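Local structure of A rubisco-like protein (Burkholderia fungorum, 3NWR) at residues Leu376-Gly381 against Gln400-Val405; Gly382-His387 against Ala393-Val398; Ala17-Glu22 against Ala112-Asn117; Pro27-Asp32 against Leu121-Gly126. The protein is a Rubisco-like protein of unestablished function, classed as a lyase, that may act on a substrate related to that of Rubisco. One frame throughout, in Å; residues are numbered along the deposited sequence.

Contact 1: Leu376-Gly381 against Gln400-Val405; sequences LLFMSG and QAWAAV
W402 of helix 391-407 drives its indole edge into the face of F378, on the last strand of the TIM barrel, so that the contact joins a barrel stave to its outer helix. Along the helix, Q400 comes first and stays clear of the strand, its amide bound by E420 and by the backbone of L421. A401 packs on L411 of the neighbouring helix 411-414. W402 is the residue of 400-405 that reaches the strand. Its CG stands beside the backbone N (chi1 -78°), which sends the indole inward. The five-membered ring and the F378 ring form a T-shaped pair, with centroids 5.0 Å apart and planes at 85°. At the far end of the indole L376, just before the strand, comes from the opposite direction to W402; its two methyls lie on the same side of the indole plane and meet the ring obliquely, L376 CD1 at 3.9 Å from W402 CZ2 and L376 CD2 at 3.9 Å from W402 CH2. V364 of helix 364-371 touches both aromatic side chains, and V405, three residues on, packs against Q365 and F368 of that same helix. Buried and with no hydrogen-bond partner, W402 NE1 probably gains some weak electrostatic compensation from the aromatic cloud of F378: it lies 3.7 Å from F378 CD2, over the face but offset toward its rim, while F378 CD1 is 3.8 Å from W402 CZ2, near the indole plane.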
loop_
_atom_site.group_PDB
_atom_site.type_symbol
_atom_site.label_atom_id
_atom_site.label_comp_id
_atom_site.label_asym_id
_atom_site.label_seq_id
_atom_site.Cartn_x
_atom_site.Cartn_y
_atom_site.Cartn_z
ATOM N N LEU A 376 3.904 15.218 21.846
ATOM C CA LEU A 376 4.251 15.176 20.441
ATOM C C LEU A 376 5.755 15.034 20.266
ATOM O O LEU A 376 6.543 15.381 21.160
ATOM C CB LEU A 376 3.720 16.431 19.730
ATOM C CG LEU A 376 4.324 17.752 20.215
ATOM C CD1 LEU A 376 5.415 18.241 19.270
ATOM C CD2 LEU A 376 3.241 18.816 20.405
ATOM N N LEU A 377 6.137 14.492 19.115
ATOM C CA LEU A 377 7.525 14.431 18.682
ATOM C C LEU A 377 7.734 15.485 17.605
ATOM O O LEU A 377 7.059 15.470 16.573
ATOM C CB LEU A 377 7.842 13.026 18.146
ATOM C CG LEU A 377 9.219 12.792 17.517
ATOM C CD1 LEU A 377 10.334 13.086 18.503
ATOM C CD2 LEU A 377 9.322 11.352 17.007
ATOM N N PHE A 378 8.646 16.416 17.874
ATOM C CA PHE A 378 8.891 17.566 17.006
ATOM C C PHE A 378 10.205 17.381 16.260
ATOM O O PHE A 378 11.291 17.540 16.842
ATOM C CB PHE A 378 8.942 18.825 17.884
ATOM C CG PHE A 378 8.880 20.130 17.119
ATOM C CD1 PHE A 378 7.695 20.557 16.551
ATOM C CD2 PHE A 378 10.007 20.937 17.005
ATOM C CE1 PHE A 378 7.632 21.770 15.864
ATOM C CE2 PHE A 378 9.951 22.159 16.329
ATOM C CZ PHE A 378 8.760 22.564 15.748
ATOM N N MET A 379 10.105 17.033 14.981
ATOM C CA MET A 379 11.280 16.746 14.162
ATOM C C MET A 379 11.730 17.996 13.446
ATOM O O MET A 379 10.980 18.561 12.642
ATOM C CB MET A 379 10.961 15.672 13.115
ATOM C CG MET A 379 10.382 14.382 13.681
ATOM S SD MET A 379 11.540 13.493 14.724
ATOM C CE MET A 379 12.952 13.377 13.648
ATOM N N SER A 380 12.964 18.406 13.715
ATOM C CA SER A 380 13.536 19.588 13.089
ATOM C C SER A 380 14.858 19.222 12.416
ATOM O O SER A 380 15.711 18.566 13.018
ATOM C CB SER A 380 13.734 20.680 14.145
ATOM O OG SER A 380 14.243 21.877 13.571
ATOM N N GLY A 381 15.010 19.625 11.160
ATOM C CA GLY A 381 16.241 19.394 10.420
ATOM C C GLY A 381 17.082 20.648 10.397
ATOM O O GLY A 381 17.794 20.935 11.352
ATOM N N GLN A 400 13.701 26.753 23.683
ATOM C CA GLN A 400 13.252 28.069 24.159
ATOM C C GLN A 400 11.877 28.431 23.597
ATOM O O GLN A 400 11.030 28.980 24.307
ATOM C CB GLN A 400 14.280 29.139 23.801
ATOM C CG GLN A 400 15.509 29.108 24.696
ATOM C CD GLN A 400 16.638 29.974 24.175
ATOM O OE1 GLN A 400 16.603 30.448 23.039
ATOM N NE2 GLN A 400 17.662 30.174 25.007
ATOM N N ALA A 401 11.641 28.105 22.327
ATOM C CA ALA A 401 10.321 28.311 21.740
ATOM C C ALA A 401 9.258 27.513 22.498
ATOM O O ALA A 401 8.180 28.023 22.796
ATOM C CB ALA A 401 10.322 27.935 20.261
ATOM N N TRP A 402 9.554 26.249 22.799
ATOM C CA TRP A 402 8.614 25.440 23.566
ATOM C C TRP A 402 8.370 25.997 24.971
ATOM O O TRP A 402 7.225 26.050 25.424
ATOM C CB TRP A 402 9.050 23.966 23.594
ATOM C CG TRP A 402 8.689 23.301 22.301
ATOM C CD1 TRP A 402 9.537 22.906 21.307
ATOM C CD2 TRP A 402 7.366 23.008 21.840
ATOM N NE1 TRP A 402 8.822 22.370 20.258
ATOM C CE2 TRP A 402 7.488 22.416 20.561
ATOM C CE3 TRP A 402 6.089 23.170 22.390
ATOM C CZ2 TRP A 402 6.384 22.008 19.820
ATOM C CZ3 TRP A 402 4.987 22.766 21.648
ATOM C CH2 TRP A 402 5.145 22.174 20.379
ATOM N N ALA A 403 9.430 26.426 25.647
ATOM C CA ALA A 403 9.281 27.053 26.960
ATOM C C ALA A 403 8.358 28.276 26.881
ATOM O O ALA A 403 7.488 28.471 27.733
ATOM C CB ALA A 403 10.636 27.431 27.517
ATOM N N ALA A 404 8.541 29.083 25.840
ATOM C CA ALA A 404 7.715 30.274 25.641
ATOM C C ALA A 404 6.239 29.931 25.485
ATOM O O ALA A 404 5.376 30.477 26.176
ATOM C CB ALA A 404 8.204 31.054 24.432
ATOM N N VAL A 405 5.927 29.014 24.575
ATOM C CA VAL A 405 4.514 28.745 24.309
ATOM C C VAL A 405 3.832 28.077 25.497
ATOM O O VAL A 405 2.658 28.322 25.770
ATOM C CB VAL A 405 4.282 27.958 22.992
ATOM C CG1 VAL A 405 5.021 28.638 21.852
ATOM C CG2 VAL A 405 4.720 26.497 23.131
#

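Contact 2: Gly382-His387 against Ala393-Val398; sequences GGILAH and AGVTSV. With SO4 (sulfate ion), chain B.
The H387 ring lies across the start of helix 391-407, with the A393 methyl over one face: A393 CB is 3.9 Å from the ring centroid and 26° off its normal, a CH-pi contact. CG of H387 stands opposite its own backbone N (chi1 -169°), a turn that carries the imidazole across A393 and G394 and brings H387 CD2 to 3.8 Å from S397 OG. The backbone of D389 meets ND1 of this ring, and the carbonyl of E420 meets NE2, so both nitrogens are engaged. G394, with no side chain, lets the two helices close up: its CA comes 3.4 Å from I384 O in a nearly straight CA-H...O contact, where a CB would clash with that oxygen. I384 sets its two branches on the second helix: CG2 meets V395 CG2 at 3.6 Å, while CG1 lies 4.1 Å from V398 CG2. S397 holds its hydroxyl between backbone N and carbonyl carbon (chi1 75°), folded back to donate to G394 O at 2.7 Å; that carbonyl also takes V398 N. One water, donating to both S397 OG and G383 O, bridges the two helices. Helix 382-385 follows the last barrel strand, and its first N-H, on G382, reaches sulfate O1 at 3.0 Å; K324 NZ and G358 N also bind this ion, probably from the crystallisation liquor, its place consistent with a phosphate site as in Rubisco. The partners of H387 are consistent with a neutral imidazole that accepts at ND1 and carries its proton on NE2.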
loop_
_atom_site.group_PDB
_atom_site.type_symbol
_atom_site.label_atom_id
_atom_site.label_comp_id
_atom_site.label_asym_id
_atom_site.label_seq_id
_atom_site.Cartn_x
_atom_site.Cartn_y
_atom_site.Cartn_z
ATOM N N GLY A 382 16.977 21.417 9.316
ATOM C CA GLY A 382 17.702 22.670 9.225
ATOM C C GLY A 382 17.357 23.636 10.349
ATOM O O GLY A 382 18.188 24.448 10.746
ATOM N N GLY A 383 16.130 23.563 10.858
ATOM C CA GLY A 383 15.715 24.434 11.948
ATOM C C GLY A 383 16.611 24.319 13.170
ATOM O O GLY A 383 16.686 25.240 13.997
ATOM N N ILE A 384 17.280 23.176 13.288
ATOM C CA ILE A 384 18.267 22.942 14.334
ATOM C C ILE A 384 19.681 23.014 13.766
ATOM O O ILE A 384 20.526 23.769 14.257
ATOM C CB ILE A 384 18.062 21.558 14.970
ATOM C CG1 ILE A 384 16.939 21.613 16.007
ATOM C CG2 ILE A 384 19.351 21.065 15.619
ATOM C CD1 ILE A 384 16.476 20.218 16.459
ATOM N N LEU A 385 19.924 22.248 12.711
ATOM C CA LEU A 385 21.284 22.030 12.224
ATOM C C LEU A 385 21.889 23.217 11.482
ATOM O O LEU A 385 23.112 23.323 11.373
ATOM C CB LEU A 385 21.338 20.775 11.351
ATOM C CG LEU A 385 20.879 19.494 12.052
ATOM C CD1 LEU A 385 21.123 18.290 11.164
ATOM C CD2 LEU A 385 21.581 19.328 13.397
ATOM N N ALA A 386 21.039 24.107 10.978
ATOM C CA ALA A 386 21.509 25.267 10.225
ATOM C C ALA A 386 21.445 26.567 11.032
ATOM O O ALA A 386 21.641 27.657 10.487
ATOM C CB ALA A 386 20.735 25.402 8.917
ATOM N N HIS A 387 21.174 26.462 12.330
ATOM C CA HIS A 387 21.208 27.648 13.184
ATOM C C HIS A 387 22.585 28.300 13.049
ATOM O O HIS A 387 23.602 27.610 13.075
ATOM C CB HIS A 387 20.942 27.274 14.642
ATOM C CG HIS A 387 20.702 28.454 15.536
ATOM N ND1 HIS A 387 21.707 29.318 15.909
ATOM C CD2 HIS A 387 19.576 28.905 16.138
ATOM C CE1 HIS A 387 21.212 30.252 16.700
ATOM N NE2 HIS A 387 19.918 30.030 16.849
ATOM N N ALA A 393 22.997 25.462 19.556
ATOM C CA ALA A 393 22.191 26.677 19.612
ATOM C C ALA A 393 20.831 26.441 18.956
ATOM O O ALA A 393 19.802 26.953 19.420
ATOM C CB ALA A 393 22.919 27.835 18.940
ATOM N N GLY A 394 20.829 25.655 17.882
ATOM C CA GLY A 394 19.598 25.305 17.196
ATOM C C GLY A 394 18.630 24.559 18.097
ATOM O O GLY A 394 17.450 24.908 18.205
ATOM N N VAL A 395 19.121 23.515 18.751
ATOM C CA VAL A 395 18.280 22.774 19.678
ATOM C C VAL A 395 17.771 23.709 20.768
ATOM O O VAL A 395 16.597 23.682 21.135
ATOM C CB VAL A 395 19.021 21.566 20.274
ATOM C CG1 VAL A 395 18.172 20.897 21.339
ATOM C CG2 VAL A 395 19.384 20.572 19.153
ATOM N N THR A 396 18.655 24.561 21.269
ATOM C CA THR A 396 18.261 25.482 22.321
ATOM C C THR A 396 17.181 26.448 21.841
ATOM O O THR A 396 16.244 26.739 22.577
ATOM C CB THR A 396 19.478 26.240 22.864
ATOM O OG1 THR A 396 20.357 25.290 23.482
ATOM C CG2 THR A 396 19.056 27.287 23.904
ATOM N N SER A 397 17.295 26.926 20.606
ATOM C CA SER A 397 16.271 27.827 20.075
ATOM C C SER A 397 14.903 27.144 20.060
ATOM O O SER A 397 13.880 27.758 20.371
ATOM C CB SER A 397 16.644 28.347 18.679
ATOM O OG SER A 397 16.482 27.371 17.663
ATOM N N VAL A 398 14.879 25.864 19.714
ATOM C CA VAL A 398 13.621 25.132 19.680
ATOM C C VAL A 398 13.085 24.895 21.093
ATOM O O VAL A 398 11.887 25.061 21.346
ATOM C CB VAL A 398 13.794 23.804 18.914
ATOM C CG1 VAL A 398 12.588 22.894 19.109
ATOM C CG2 VAL A 398 14.029 24.093 17.424
HETATM S S SO4 B . 13.834 21.025 6.620
HETATM O O1 SO4 B . 14.967 20.397 7.295
HETATM O O2 SO4 B . 13.410 22.216 7.348
HETATM O O3 SO4 B . 12.728 20.076 6.552
HETATM O O4 SO4 B . 14.221 21.393 5.262
HETATM O O HOH W 1 14.832 27.043 15.276
#

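Contact 3: Ala17-Glu22 against Ala112-Asn117; sequences ADYLIE and ATVAGN
The hydroxyl of Y19 donates a short hydrogen bond, OH to V114 O at 2.6 Å, and this one bond ties strand 14-23 to the last turn of helix 107-114. The donor meets the carbonyl at a C=O...OH angle of 118° and is tilted 19° from the carbonyl plane. V114 O sits at the edge of the phenol, close to the ring plane, with Y19 CE1 only 3.3 Å away. Y19 reaches this far because its CG stands beside the backbone N (chi1 -57°), extending the ring away from the strand toward the helix. In the ferredoxin-like N-terminal domain (beta-alpha-beta-beta-alpha-beta) strand 14-23 is a central strand of the antiparallel sheet, and helix 107-114 packs over one of its faces. I94 and L96 of one neighbouring strand and L129 of the other touch the Y19 side chain. D18, in contrast, points to the other face and is bound by R93 and R133. The hydroxyl also touches V114 CB at 3.7 Å; the apolar part of the contact is A17 CB, 4.3 Å from V114 CG1. Around the end of the helix, A115 packs on W264 of the second subunit and T113 on V199 of that subunit.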
loop_
_atom_site.group_PDB
_atom_site.type_symbol
_atom_site.label_atom_id
_atom_site.label_comp_id
_atom_site.label_asym_id
_atom_site.label_seq_id
_atom_site.Cartn_x
_atom_site.Cartn_y
_atom_site.Cartn_z
ATOM N N ALA A 17 -17.938 2.628 7.933
ATOM C CA ALA A 17 -16.950 3.271 7.085
ATOM C C ALA A 17 -17.629 4.383 6.298
ATOM O O ALA A 17 -18.673 4.158 5.690
ATOM C CB ALA A 17 -16.334 2.247 6.140
ATOM N N ASP A 18 -17.036 5.573 6.315
ATOM C CA ASP A 18 -17.575 6.719 5.579
ATOM C C ASP A 18 -16.762 6.932 4.311
ATOM O O ASP A 18 -15.530 6.837 4.343
ATOM C CB ASP A 18 -17.491 8.000 6.419
ATOM C CG ASP A 18 -18.435 7.999 7.611
ATOM O OD1 ASP A 18 -19.282 7.094 7.723
ATOM O OD2 ASP A 18 -18.323 8.928 8.435
ATOM N N TYR A 19 -17.443 7.235 3.205
ATOM C CA TYR A 19 -16.792 7.504 1.924
ATOM C C TYR A 19 -17.294 8.783 1.296
ATOM O O TYR A 19 -18.404 9.234 1.577
ATOM C CB TYR A 19 -17.064 6.378 0.920
ATOM C CG TYR A 19 -16.651 5.017 1.394
ATOM C CD1 TYR A 19 -15.439 4.465 1.001
ATOM C CD2 TYR A 19 -17.476 4.278 2.226
ATOM C CE1 TYR A 19 -15.063 3.204 1.438
ATOM C CE2 TYR A 19 -17.107 3.021 2.666
ATOM C CZ TYR A 19 -15.897 2.499 2.278
ATOM O OH TYR A 19 -15.526 1.254 2.723
ATOM N N LEU A 20 -16.458 9.361 0.439
ATOM C CA LEU A 20 -16.902 10.356 -0.524
ATOM C C LEU A 20 -16.886 9.671 -1.876
ATOM O O LEU A 20 -15.844 9.171 -2.306
ATOM C CB LEU A 20 -15.948 11.558 -0.532
ATOM C CG LEU A 20 -16.064 12.499 -1.736
ATOM C CD1 LEU A 20 -17.371 13.270 -1.686
ATOM C CD2 LEU A 20 -14.876 13.456 -1.780
ATOM N N ILE A 21 -18.031 9.618 -2.554
ATOM C CA ILE A 21 -18.065 9.004 -3.870
ATOM C C ILE A 21 -18.491 10.007 -4.930
ATOM O O ILE A 21 -19.104 11.031 -4.624
ATOM C CB ILE A 21 -18.980 7.766 -3.927
ATOM C CG1 ILE A 21 -20.446 8.159 -3.703
ATOM C CG2 ILE A 21 -18.518 6.732 -2.913
ATOM C CD1 ILE A 21 -21.426 7.038 -4.053
ATOM N N GLU A 22 -18.110 9.724 -6.167
ATOM C CA GLU A 22 -18.467 10.562 -7.301
ATOM C C GLU A 22 -18.897 9.647 -8.433
ATOM O O GLU A 22 -18.229 8.658 -8.733
ATOM C CB GLU A 22 -17.269 11.404 -7.729
ATOM C CG GLU A 22 -17.540 12.364 -8.882
ATOM C CD GLU A 22 -16.259 13.001 -9.385
ATOM O OE1 GLU A 22 -15.626 13.751 -8.604
ATOM O OE2 GLU A 22 -15.883 12.727 -10.544
ATOM N N ALA A 112 -8.956 -5.017 2.875
ATOM C CA ALA A 112 -9.490 -5.487 1.598
ATOM C C ALA A 112 -10.986 -5.219 1.513
ATOM O O ALA A 112 -11.543 -5.097 0.422
ATOM C CB ALA A 112 -9.215 -6.980 1.428
ATOM N N THR A 113 -11.628 -5.154 2.677
ATOM C CA THR A 113 -13.080 -5.017 2.747
ATOM C C THR A 113 -13.511 -3.558 2.648
ATOM O O THR A 113 -14.375 -3.220 1.841
ATOM C CB THR A 113 -13.629 -5.636 4.047
ATOM O OG1 THR A 113 -13.288 -7.028 4.095
ATOM C CG2 THR A 113 -15.154 -5.500 4.100
ATOM N N VAL A 114 -12.914 -2.692 3.465
ATOM C CA VAL A 114 -13.310 -1.280 3.481
ATOM C C VAL A 114 -12.615 -0.435 2.430
ATOM O O VAL A 114 -13.035 0.689 2.162
ATOM C CB VAL A 114 -13.108 -0.634 4.864
ATOM C CG1 VAL A 114 -13.965 -1.355 5.908
ATOM C CG2 VAL A 114 -11.629 -0.628 5.256
ATOM N N ALA A 115 -11.552 -0.951 1.835
ATOM C CA ALA A 115 -10.925 -0.203 0.757
ATOM C C ALA A 115 -10.963 -1.063 -0.516
ATOM O O ALA A 115 -11.845 -0.899 -1.364
ATOM C CB ALA A 115 -9.517 0.242 1.156
ATOM N N GLY A 116 -10.040 -2.001 -0.618
ATOM C CA GLY A 116 -10.012 -2.976 -1.695
ATOM C C GLY A 116 -10.437 -2.550 -3.092
ATOM O O GLY A 116 -10.005 -1.512 -3.593
ATOM N N ASN A 117 -11.276 -3.377 -3.714
ATOM C CA ASN A 117 -11.706 -3.191 -5.099
ATOM C C ASN A 117 -12.670 -2.015 -5.289
ATOM O O ASN A 117 -13.011 -1.692 -6.421
ATOM C CB ASN A 117 -12.373 -4.472 -5.640
ATOM C CG ASN A 117 -11.389 -5.458 -6.285
ATOM O OD1 ASN A 117 -10.175 -5.234 -6.331
ATOM N ND2 ASN A 117 -11.935 -6.563 -6.810
#

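Contact 4: Pro27-Asp32 against Leu121-Gly126; sequences PARVAD and LGEVTG. With SO4 (sulfate ion), chain D.
R29 and E123 pair by charge alone: R29 NH2 and E123 OE2 are 3.8 Å apart, a long salt bridge in which the oxygen lies well out of the guanidinium plane and no N-H points at it. The two side chains cross at about a right angle, and their flat ends are turned 67° against each other. R29 CG stands opposite its backbone N (chi1 -176°), carrying the chain out from the helix before it bends at the third torsion. Its other terminal nitrogen is turned to a sulfate, R29 NH1 donating to O3 at 3.2 Å in a nearly straight bond, with O3 near the guanidinium plane; D26 N binds the same ion. The sulfate probably comes from the crystallisation liquor; R29 thus has two negative groups beside it, and of these the sulfate takes an N-H while E123 does not. V30 supplies the apolar part, sliding past E123 in the opposite direction and crossing V124 at a slant. V30 CG1 touches V124 CG1 at 3.6 Å and E123 CB at 3.9 Å. In the ferredoxin-like domain, helix 27-37 here meets the loop that leads into the last strand, 126-133. L121-V124 forms a type I turn, closed by V124 N to L121 O at 3.2 Å, which brings E123 and V124 round to the helix. T125 and G126 then face E22 in a classic beta bulge. V124 O accepts from N77 ND2 and from R293 NH2 of the second subunit.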
loop_
_atom_site.group_PDB
_atom_site.type_symbol
_atom_site.label_atom_id
_atom_site.label_comp_id
_atom_site.label_asym_id
_atom_site.label_seq_id
_atom_site.Cartn_x
_atom_site.Cartn_y
_atom_site.Cartn_z
ATOM N N PRO A 27 -26.291 8.134 -6.884
ATOM C CA PRO A 27 -25.400 7.856 -5.745
ATOM C C PRO A 27 -25.900 6.748 -4.821
ATOM O O PRO A 27 -25.100 5.924 -4.382
ATOM C CB PRO A 27 -25.348 9.193 -5.004
ATOM C CG PRO A 27 -25.531 10.218 -6.101
ATOM C CD PRO A 27 -26.520 9.581 -7.063
ATOM N N ALA A 28 -27.195 6.713 -4.523
ATOM C CA ALA A 28 -27.708 5.689 -3.622
ATOM C C ALA A 28 -27.553 4.286 -4.196
ATOM O O ALA A 28 -27.202 3.357 -3.475
ATOM C CB ALA A 28 -29.172 5.964 -3.265
ATOM N N ARG A 29 -27.815 4.130 -5.494
ATOM C CA ARG A 29 -27.650 2.834 -6.144
ATOM C C ARG A 29 -26.186 2.410 -6.109
ATOM O O ARG A 29 -25.866 1.256 -5.813
ATOM C CB ARG A 29 -28.138 2.880 -7.588
ATOM C CG ARG A 29 -28.083 1.527 -8.278
ATOM C CD ARG A 29 -27.947 1.669 -9.785
ATOM N NE ARG A 29 -26.992 0.700 -10.318
ATOM C CZ ARG A 29 -26.212 0.926 -11.369
ATOM N NH1 ARG A 29 -26.278 2.088 -12.004
ATOM N NH2 ARG A 29 -25.365 -0.011 -11.784
ATOM N N VAL A 30 -25.303 3.356 -6.409
ATOM C CA VAL A 30 -23.875 3.082 -6.414
ATOM C C VAL A 30 -23.401 2.700 -5.020
ATOM O O VAL A 30 -22.610 1.770 -4.869
ATOM C CB VAL A 30 -23.081 4.275 -6.987
ATOM C CG1 VAL A 30 -21.579 4.017 -6.932
ATOM C CG2 VAL A 30 -23.529 4.535 -8.425
ATOM N N ALA A 31 -23.899 3.396 -4.000
ATOM C CA ALA A 31 -23.533 3.066 -2.625
ATOM C C ALA A 31 -23.910 1.625 -2.306
ATOM O O ALA A 31 -23.167 0.911 -1.633
ATOM C CB ALA A 31 -24.202 4.036 -1.646
ATOM N N ASP A 32 -25.060 1.169 -2.791
ATOM C CA ASP A 32 -25.441 -0.202 -2.494
ATOM C C ASP A 32 -24.651 -1.219 -3.323
ATOM O O ASP A 32 -24.404 -2.337 -2.870
ATOM C CB ASP A 32 -26.942 -0.430 -2.633
ATOM C CG ASP A 32 -27.373 -1.753 -2.031
ATOM O OD1 ASP A 32 -27.261 -1.913 -0.793
ATOM O OD2 ASP A 32 -27.806 -2.632 -2.798
ATOM N N LEU A 121 -14.395 0.398 -9.164
ATOM C CA LEU A 121 -15.765 0.209 -9.648
ATOM C C LEU A 121 -16.035 0.991 -10.922
ATOM O O LEU A 121 -15.698 2.166 -11.023
ATOM C CB LEU A 121 -16.783 0.604 -8.573
ATOM C CG LEU A 121 -16.809 -0.242 -7.297
ATOM C CD1 LEU A 121 -17.796 0.348 -6.322
ATOM C CD2 LEU A 121 -17.178 -1.678 -7.597
ATOM N N GLY A 122 -16.662 0.326 -11.889
ATOM C CA GLY A 122 -17.005 0.978 -13.140
ATOM C C GLY A 122 -18.013 2.092 -12.945
ATOM O O GLY A 122 -18.122 2.991 -13.781
ATOM N N GLU A 123 -18.738 2.044 -11.830
ATOM C CA GLU A 123 -19.768 3.041 -11.543
ATOM C C GLU A 123 -19.219 4.402 -11.126
ATOM O O GLU A 123 -19.925 5.407 -11.206
ATOM C CB GLU A 123 -20.717 2.541 -10.447
ATOM C CG GLU A 123 -21.645 1.430 -10.873
ATOM C CD GLU A 123 -21.032 0.055 -10.715
ATOM O OE1 GLU A 123 -19.830 -0.042 -10.379
ATOM O OE2 GLU A 123 -21.757 -0.940 -10.937
ATOM N N VAL A 124 -17.968 4.446 -10.668
ATOM C CA VAL A 124 -17.469 5.657 -10.016
ATOM C C VAL A 124 -16.363 6.408 -10.757
ATOM O O VAL A 124 -15.522 5.809 -11.432
ATOM C CB VAL A 124 -16.985 5.368 -8.576
ATOM C CG1 VAL A 124 -18.099 4.705 -7.765
ATOM C CG2 VAL A 124 -15.727 4.501 -8.592
ATOM N N THR A 125 -16.383 7.727 -10.609
ATOM C CA THR A 125 -15.305 8.579 -11.093
ATOM C C THR A 125 -14.569 9.216 -9.915
ATOM O O THR A 125 -13.756 10.124 -10.085
ATOM C CB THR A 125 -15.833 9.664 -12.062
ATOM O OG1 THR A 125 -16.898 10.404 -11.441
ATOM C CG2 THR A 125 -16.341 9.004 -13.335
ATOM N N GLY A 126 -14.866 8.721 -8.717
ATOM C CA GLY A 126 -14.210 9.147 -7.494
ATOM C C GLY A 126 -14.664 8.255 -6.346
ATOM O O GLY A 126 -15.848 7.933 -6.235
HETATM S S SO4 D . -28.659 4.870 -12.490
HETATM O O1 SO4 D . -28.191 3.870 -13.445
HETATM O O2 SO4 D . -28.416 6.207 -13.022
HETATM O O3 SO4 D . -27.960 4.711 -11.222
HETATM O O4 SO4 D . -30.091 4.684 -12.272
#

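The contacts form two pairs at opposite sides of the chain's centre. Contacts 3 and 4, centres about 10 Å apart, belong to the ferredoxin-like N-terminal domain; strand 14-23 runs on into helix 27-37, their segments alternate along the chain, and E22 of one meets T125 and G126 of the other. Both also touch the second subunit, and both close before contacts 1 and 2 open. Contacts 1 and 2, again about 10 Å apart, lie in the TIM barrel and share helix 391-407, with F378 packing on V398; contact 2 falls wholly between the segments of contact 1. Centres of the two pairs are about 37 to 51 Å apart, so they sit in different domains.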